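Side-chain contacts in carbohydrate esterase family 2 (CE2) (Chaetomium olivicolor, PDB 4XVH), which probably removes acetyl groups from xylan or related plant polysaccharides, pairing an SGNH-type esterase domain with a beta-sandwich jelly-roll carbohydrate-binding domain: residues Ile64-Pro67 and Ala68-Lys72; Ser283-Gly286 and Ala287-Phe291; Glu317-Ala320 and Lys321-Ala325. All coordinates share one frame; numbering follows the deposited sequence.

Contact 1 of 3, residues Ile64-Pro67 and Ala68-Lys72; sequences ISTP and AGLRK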
loop_
_atom_site.group_PDB
_atom_site.type_symbol
_atom_site.label_atom_id
_atom_site.label_comp_id
_atom_site.label_asym_id
_atom_site.label_seq_id
_atom_site.Cartn_x
_atom_site.Cartn_y
_atom_site.Cartn_z
ATOM N N ILE A 64 22.459 -4.462 0.520
ATOM C CA ILE A 64 22.162 -3.638 -0.633
ATOM C C ILE A 64 23.085 -2.436 -0.609
ATOM O O ILE A 64 22.950 -1.583 0.265
ATOM C CB ILE A 64 20.701 -3.137 -0.607
ATOM C CG1 ILE A 64 19.706 -4.295 -0.678
ATOM C CG2 ILE A 64 20.445 -2.102 -1.710
ATOM C CD1 ILE A 64 18.287 -3.853 -0.328
ATOM N N SER A 65 24.011 -2.344 -1.549
ATOM C CA SER A 65 24.955 -1.222 -1.555
ATOM C C SER A 65 24.579 -0.159 -2.554
ATOM O O SER A 65 23.944 -0.450 -3.568
ATOM C CB SER A 65 26.358 -1.716 -1.862
ATOM O OG SER A 65 26.767 -2.615 -0.857
ATOM N N THR A 66 24.961 1.075 -2.253
ATOM C CA THR A 66 24.824 2.185 -3.179
ATOM C C THR A 66 25.594 1.862 -4.489
ATOM O O THR A 66 26.512 1.035 -4.489
ATOM C CB THR A 66 25.352 3.503 -2.549
ATOM O OG1 THR A 66 26.680 3.302 -2.050
ATOM C CG2 THR A 66 24.464 3.941 -1.385
ATOM N N PRO A 67 25.204 2.493 -5.611
ATOM C CA PRO A 67 25.846 2.241 -6.912
ATOM C C PRO A 67 27.319 2.672 -6.986
ATOM O O PRO A 67 27.714 3.673 -6.374
ATOM C CB PRO A 67 24.988 3.074 -7.888
ATOM C CG PRO A 67 24.314 4.082 -7.044
ATOM C CD PRO A 67 24.018 3.355 -5.760
ATOM N N ALA A 68 28.126 1.913 -7.721
ATOM C CA ALA A 68 29.493 2.336 -8.003
ATOM C C ALA A 68 29.445 3.635 -8.780
ATOM O O ALA A 68 28.482 3.886 -9.520
ATOM C CB ALA A 68 30.246 1.279 -8.791
ATOM N N GLY A 69 30.471 4.461 -8.599
ATOM C CA GLY A 69 30.648 5.646 -9.423
ATOM C C GLY A 69 30.251 6.956 -8.763
ATOM O O GLY A 69 30.442 8.003 -9.364
ATOM N N LEU A 70 29.714 6.902 -7.539
ATOM C CA LEU A 70 29.319 8.122 -6.844
ATOM C C LEU A 70 30.567 8.957 -6.542
ATOM O O LEU A 70 31.675 8.418 -6.410
ATOM C CB LEU A 70 28.533 7.801 -5.562
ATOM C CG LEU A 70 27.181 7.110 -5.778
ATOM C CD1 LEU A 70 26.560 6.780 -4.409
ATOM C CD2 LEU A 70 26.212 7.952 -6.647
ATOM N N ARG A 71 30.410 10.277 -6.498
ATOM C CA ARG A 71 31.533 11.150 -6.166
ATOM C C ARG A 71 31.582 11.307 -4.661
ATOM O O ARG A 71 30.525 11.441 -4.038
ATOM C CB ARG A 71 31.382 12.510 -6.846
ATOM C CG ARG A 71 32.505 13.512 -6.550
ATOM C CD ARG A 71 32.253 14.847 -7.276
ATOM N NE ARG A 71 33.188 15.870 -6.832
ATOM C CZ ARG A 71 34.366 16.093 -7.406
ATOM N NH1 ARG A 71 34.737 15.373 -8.463
ATOM N NH2 ARG A 71 35.177 17.036 -6.934
ATOM N N LYS A 72 32.783 11.273 -4.066
ATOM C CA LYS A 72 32.904 11.474 -2.621
ATOM C C LYS A 72 32.192 12.749 -2.180
ATOM O O LYS A 72 32.495 13.844 -2.672
ATOM C CB LYS A 72 34.369 11.554 -2.187
ATOM C CG LYS A 72 34.533 11.734 -0.682
ATOM C CD LYS A 72 36.020 11.775 -0.318
ATOM C CE LYS A 72 36.226 11.904 1.176
ATOM N NZ LYS A 72 37.706 12.036 1.435
#

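Contact 2 of 3, residues Ser283-Gly286 and Ala287-Phe291; sequences SRLG and AKAHF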
loop_
_atom_site.group_PDB
_atom_site.type_symbol
_atom_site.label_atom_id
_atom_site.label_comp_id
_atom_site.label_asym_id
_atom_site.label_seq_id
_atom_site.Cartn_x
_atom_site.Cartn_y
_atom_site.Cartn_z
ATOM N N SER A 283 -22.303 8.477 4.134
ATOM C CA SER A 283 -23.418 9.186 4.762
ATOM C C SER A 283 -23.544 8.854 6.267
ATOM O O SER A 283 -23.745 9.751 7.090
ATOM C CB SER A 283 -24.713 8.856 4.022
ATOM O OG SER A 283 -25.811 9.605 4.520
ATOM N N ARG A 284 -23.394 7.581 6.637
ATOM C CA ARG A 284 -23.502 7.200 8.045
ATOM C C ARG A 284 -22.304 7.718 8.863
ATOM O O ARG A 284 -22.438 8.002 10.058
ATOM C CB ARG A 284 -23.627 5.676 8.207
ATOM C CG ARG A 284 -24.723 5.012 7.354
ATOM C CD ARG A 284 -25.535 3.979 8.122
ATOM N NE ARG A 284 -24.768 2.882 8.719
ATOM C CZ ARG A 284 -24.798 1.617 8.291
ATOM N NH1 ARG A 284 -25.552 1.269 7.250
ATOM N NH2 ARG A 284 -24.067 0.694 8.905
ATOM N N LEU A 285 -21.148 7.869 8.219
ATOM C CA LEU A 285 -19.931 8.218 8.955
ATOM C C LEU A 285 -19.792 9.710 9.235
ATOM O O LEU A 285 -19.083 10.111 10.149
ATOM C CB LEU A 285 -18.702 7.726 8.192
ATOM C CG LEU A 285 -18.495 6.216 8.244
ATOM C CD1 LEU A 285 -17.467 5.780 7.168
ATOM C CD2 LEU A 285 -18.080 5.744 9.638
ATOM N N GLY A 286 -20.449 10.528 8.434
ATOM C CA GLY A 286 -20.393 11.962 8.643
ATOM C C GLY A 286 -19.337 12.698 7.831
ATOM O O GLY A 286 -18.746 12.173 6.875
ATOM N N ALA A 287 -19.092 13.931 8.254
ATOM C CA ALA A 287 -18.347 14.900 7.472
ATOM C C ALA A 287 -16.856 14.558 7.259
ATOM O O ALA A 287 -16.235 15.069 6.331
ATOM C CB ALA A 287 -18.486 16.297 8.129
ATOM N N LYS A 288 -16.272 13.709 8.093
ATOM C CA LYS A 288 -14.862 13.376 7.894
ATOM C C LYS A 288 -14.671 12.157 6.984
ATOM O O LYS A 288 -13.550 11.732 6.741
ATOM C CB LYS A 288 -14.177 13.148 9.236
ATOM C CG LYS A 288 -13.951 14.464 9.995
ATOM C CD LYS A 288 -13.300 14.232 11.322
ATOM C CE LYS A 288 -13.540 15.414 12.275
ATOM N NZ LYS A 288 -12.878 16.640 11.767
ATOM N N ALA A 289 -15.770 11.613 6.472
ATOM C CA ALA A 289 -15.712 10.538 5.478
ATOM C C ALA A 289 -15.985 11.104 4.097
ATOM O O ALA A 289 -16.825 11.991 3.944
ATOM C CB ALA A 289 -16.714 9.451 5.795
ATOM N N HIS A 290 -15.320 10.555 3.089
ATOM C CA HIS A 290 -15.411 11.084 1.736
ATOM C C HIS A 290 -15.399 9.956 0.738
ATOM O O HIS A 290 -14.519 9.080 0.813
ATOM C CB HIS A 290 -14.232 12.023 1.450
ATOM C CG HIS A 290 -14.043 13.079 2.490
ATOM N ND1 HIS A 290 -14.660 14.310 2.414
ATOM C CD2 HIS A 290 -13.321 13.085 3.633
ATOM C CE1 HIS A 290 -14.337 15.027 3.481
ATOM N NE2 HIS A 290 -13.507 14.312 4.224
ATOM N N PHE A 291 -16.321 9.997 -0.228
ATOM C CA PHE A 291 -16.290 9.021 -1.331
ATOM C C PHE A 291 -15.399 9.505 -2.455
ATOM O O PHE A 291 -15.452 10.674 -2.856
ATOM C CB PHE A 291 -17.705 8.751 -1.883
ATOM C CG PHE A 291 -17.712 8.150 -3.283
ATOM C CD1 PHE A 291 -17.340 6.837 -3.491
ATOM C CD2 PHE A 291 -18.107 8.920 -4.397
ATOM C CE1 PHE A 291 -17.343 6.287 -4.799
ATOM C CE2 PHE A 291 -18.135 8.373 -5.680
ATOM C CZ PHE A 291 -17.758 7.062 -5.871
HETATM O O HOH W 1 -17.229 12.374 10.387
#

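Contact 3 of 3, residues Glu317-Ala320 and Lys321-Ala325; sequences EVLA and KAIAA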
loop_
_atom_site.group_PDB
_atom_site.type_symbol
_atom_site.label_atom_id
_atom_site.label_comp_id
_atom_site.label_asym_id
_atom_site.label_seq_id
_atom_site.Cartn_x
_atom_site.Cartn_y
_atom_site.Cartn_z
ATOM N N GLU A 317 -3.783 11.328 -9.064
ATOM C CA GLU A 317 -4.113 12.761 -9.180
ATOM C C GLU A 317 -5.485 13.067 -8.621
ATOM O O GLU A 317 -5.681 14.052 -7.905
ATOM C CB GLU A 317 -4.073 13.212 -10.642
ATOM C CG GLU A 317 -2.797 13.897 -11.000
ATOM C CD GLU A 317 -2.544 15.166 -10.150
ATOM O OE1 GLU A 317 -3.359 16.135 -10.184
ATOM O OE2 GLU A 317 -1.513 15.175 -9.438
ATOM N N VAL A 318 -6.457 12.232 -8.970
ATOM C CA VAL A 318 -7.802 12.412 -8.429
ATOM C C VAL A 318 -7.765 12.377 -6.894
ATOM O O VAL A 318 -8.349 13.221 -6.215
ATOM C CB VAL A 318 -8.761 11.322 -8.943
ATOM C CG1 VAL A 318 -10.035 11.279 -8.118
ATOM C CG2 VAL A 318 -9.066 11.545 -10.439
ATOM N N LEU A 319 -7.073 11.386 -6.346
ATOM C CA LEU A 319 -7.073 11.214 -4.899
ATOM C C LEU A 319 -6.284 12.320 -4.207
ATOM O O LEU A 319 -6.705 12.839 -3.158
ATOM C CB LEU A 319 -6.518 9.831 -4.543
ATOM C CG LEU A 319 -6.381 9.538 -3.055
ATOM C CD1 LEU A 319 -7.751 9.636 -2.353
ATOM C CD2 LEU A 319 -5.683 8.146 -2.867
ATOM N N ALA A 320 -5.158 12.716 -4.794
ATOM C CA ALA A 320 -4.412 13.825 -4.221
ATOM C C ALA A 320 -5.293 15.081 -4.097
ATOM O O ALA A 320 -5.299 15.755 -3.050
ATOM C CB ALA A 320 -3.173 14.125 -5.056
ATOM N N LYS A 321 -6.037 15.412 -5.157
ATOM C CA LYS A 321 -6.883 16.604 -5.104
ATOM C C LYS A 321 -8.004 16.463 -4.053
ATOM O O LYS A 321 -8.376 17.427 -3.386
ATOM C CB LYS A 321 -7.524 16.896 -6.475
ATOM C CG LYS A 321 -6.555 17.291 -7.601
ATOM C CD LYS A 321 -7.381 17.728 -8.800
ATOM C CE LYS A 321 -6.600 17.762 -10.087
ATOM N NZ LYS A 321 -7.574 17.822 -11.262
ATOM N N ALA A 322 -8.573 15.272 -3.955
ATOM C CA ALA A 322 -9.687 15.045 -3.032
ATOM C C ALA A 322 -9.230 15.172 -1.575
ATOM O O ALA A 322 -9.961 15.688 -0.742
ATOM C CB ALA A 322 -10.284 13.686 -3.274
ATOM N N ILE A 323 -8.049 14.644 -1.264
ATOM C CA ILE A 323 -7.510 14.735 0.079
ATOM C C ILE A 323 -7.188 16.197 0.349
ATOM O O ILE A 323 -7.545 16.747 1.422
ATOM C CB ILE A 323 -6.238 13.857 0.250
ATOM C CG1 ILE A 323 -6.601 12.365 0.094
ATOM C CG2 ILE A 323 -5.560 14.167 1.575
ATOM C CD1 ILE A 323 -5.397 11.386 0.134
ATOM N N ALA A 324 -6.528 16.830 -0.626
ATOM C CA ALA A 324 -6.149 18.240 -0.481
ATOM C C ALA A 324 -7.386 19.082 -0.209
ATOM O O ALA A 324 -7.357 19.969 0.663
ATOM C CB ALA A 324 -5.397 18.783 -1.751
ATOM N N ALA A 325 -8.459 18.835 -0.966
ATOM C CA ALA A 325 -9.677 19.652 -0.826
ATOM C C ALA A 325 -10.261 19.471 0.565
ATOM O O ALA A 325 -10.680 20.430 1.225
ATOM C CB ALA A 325 -10.703 19.266 -1.869
#

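Contact 1 of 3, residues Ile64-Pro67 and Ala68-Lys72
Leu70 folds back over Thr66 and the carbonyl of Pro67 in a local, apolar turn contact at the surface of the N-terminal beta-sandwich domain, where the chain leaves edge strand 63-65 and heads for strand 73-81. Pro67 to Leu70 form a type II beta turn. Gly69 takes its third position with a positive phi of 103°, at which a beta carbon would press on the carbonyl O of Ala68. No hydrogen bond joins 64-67 to 68-72, so the turn is shaped by its backbone angles and by packing. The branch point of the leucine comes closest: Leu70 CG rests 3.5 Å from Pro67 O. From there the two methyls diverge. Leu70 CD1 reaches back to Thr66 CB at 4.0 Å, whereas Leu70 CD2 faces the proline ring, 4.3 Å from Pro67 CG. Their directions follow from chi1 of -65°, which sets Leu70 CG opposite its own carbonyl carbon, and from an extended chi2. Thr66 meets the leucine through CB, while its hydroxyl is engaged with the neighbouring strand: Thr66 OG1 is hydrogen-bonded to the backbone N of Ala31 and more weakly to Ser30. Ile48 of strand 44-48 touches Thr66, Pro67 and Leu70 alike, joining the turn to the facing sheet of the sandwich. The chemistry is thus divided, with the threonine hydroxyl spent on neighbouring strand 31-40 while the proline ring and leucine methyls form a small greasy patch against the facing sheet, held by van der Waals contact.

Contact 2 of 3, residues Ser283-Gly286 and Ala287-Phe291
Leu285 O and Lys288 N are bridged by a water, which donates to the carbonyl at 2.9 Å and accepts from the amide at 2.8 Å, tying the last turn of helix 270-285 to the residue just before strand 289-292. A direct bond spans the same corner: Gly286 O accepts the backbone N-H of Ala289 at 3.1 Å, with an N-H...O angle of 159°, closing a type I beta turn from Gly286 to Ala289. The donor stands above the carbonyl plane, 42° out of it, rather than on a lone pair. Gly286 is where the chain leaves helical geometry, with phi at 95°; a beta carbon there would be jammed against Leu285 O. Beneath the polar bonds, Leu285 CB meets Ala289 CB at 3.6 Å, and Leu285 CD1 comes alongside the same methyl at 4.0 Å. Ala289 CB also lies 3.6 Å from Gly286 O, so the methyl touches both the leucine and the carbonyl that closes the turn. Leu285 continues inward to Leu253 on strand 250-254 and to Val236 and Val239 on helix 228-243. The site is the helix-to-strand corner of a beta-alpha-beta unit in the parallel sheet of the esterase domain. Polar and apolar links are split here: a direct bond and a water satisfy backbone groups as the helix ends, while Leu285 and Ala289 pack against each other.

Contact 3 of 3, residues Glu317-Ala320 and Lys321-Ala325
Helix 309-327, near the C-terminal end of the chain, packs on the parallel sheet of the esterase domain, and residues 317-325 form a regular alpha-helical piece of it. Four successive i to i+4 bonds run through it, among them Ile323 N to Leu319 O at 2.9 Å, nearly along the C=O axis. On the buried side Leu319 and Ile323 cross obliquely, with Leu319 CG 3.8 Å from Ile323 CD1. Leu319 CG lies opposite its own backbone N (chi1 177°), which lets its CD1 methyl come within 3.8 Å of Ile323 CG1. The pair is pressed onto Val209 of strand 207-211, and Leu319 also touches Tyr144 and Ala148 of helix 144-151. Replacing Ile323 with an alanine would probably open a gap beside Leu319 and Val209, since the branch that fills that space would be gone. Around the outer side, the aliphatic part of Lys321 lies along the preceding turn, its CG 3.4 Å from Glu317 O. The charged ends do not meet: Lys321 NZ stays 4.7 Å from Glu317 OE1, and it is Lys321 CE that touches this carboxylate oxygen, at 3.6 Å.

In the fold
From the N terminus, contact 1 comes first, turning the chain between strands 63-65 and 73-81 of the N-terminal sandwich. More than two hundred residues later, contact 2 turns helix 270-285 into strand 289-292, an outermost strand of the esterase's parallel sheet. Contact 3 follows within helix 309-327 and closes no loop. The three lie in series, neither nesting nor crossing. Contacts 1 and 2 are on opposite sides of the chain's centre, their own centres 48 Å apart. Contacts 2 and 3 approach to about 6 Å between nearest atoms without touching; Val292, ending the strand begun in contact 2, packs on Val318 and Ala322 of contact 3.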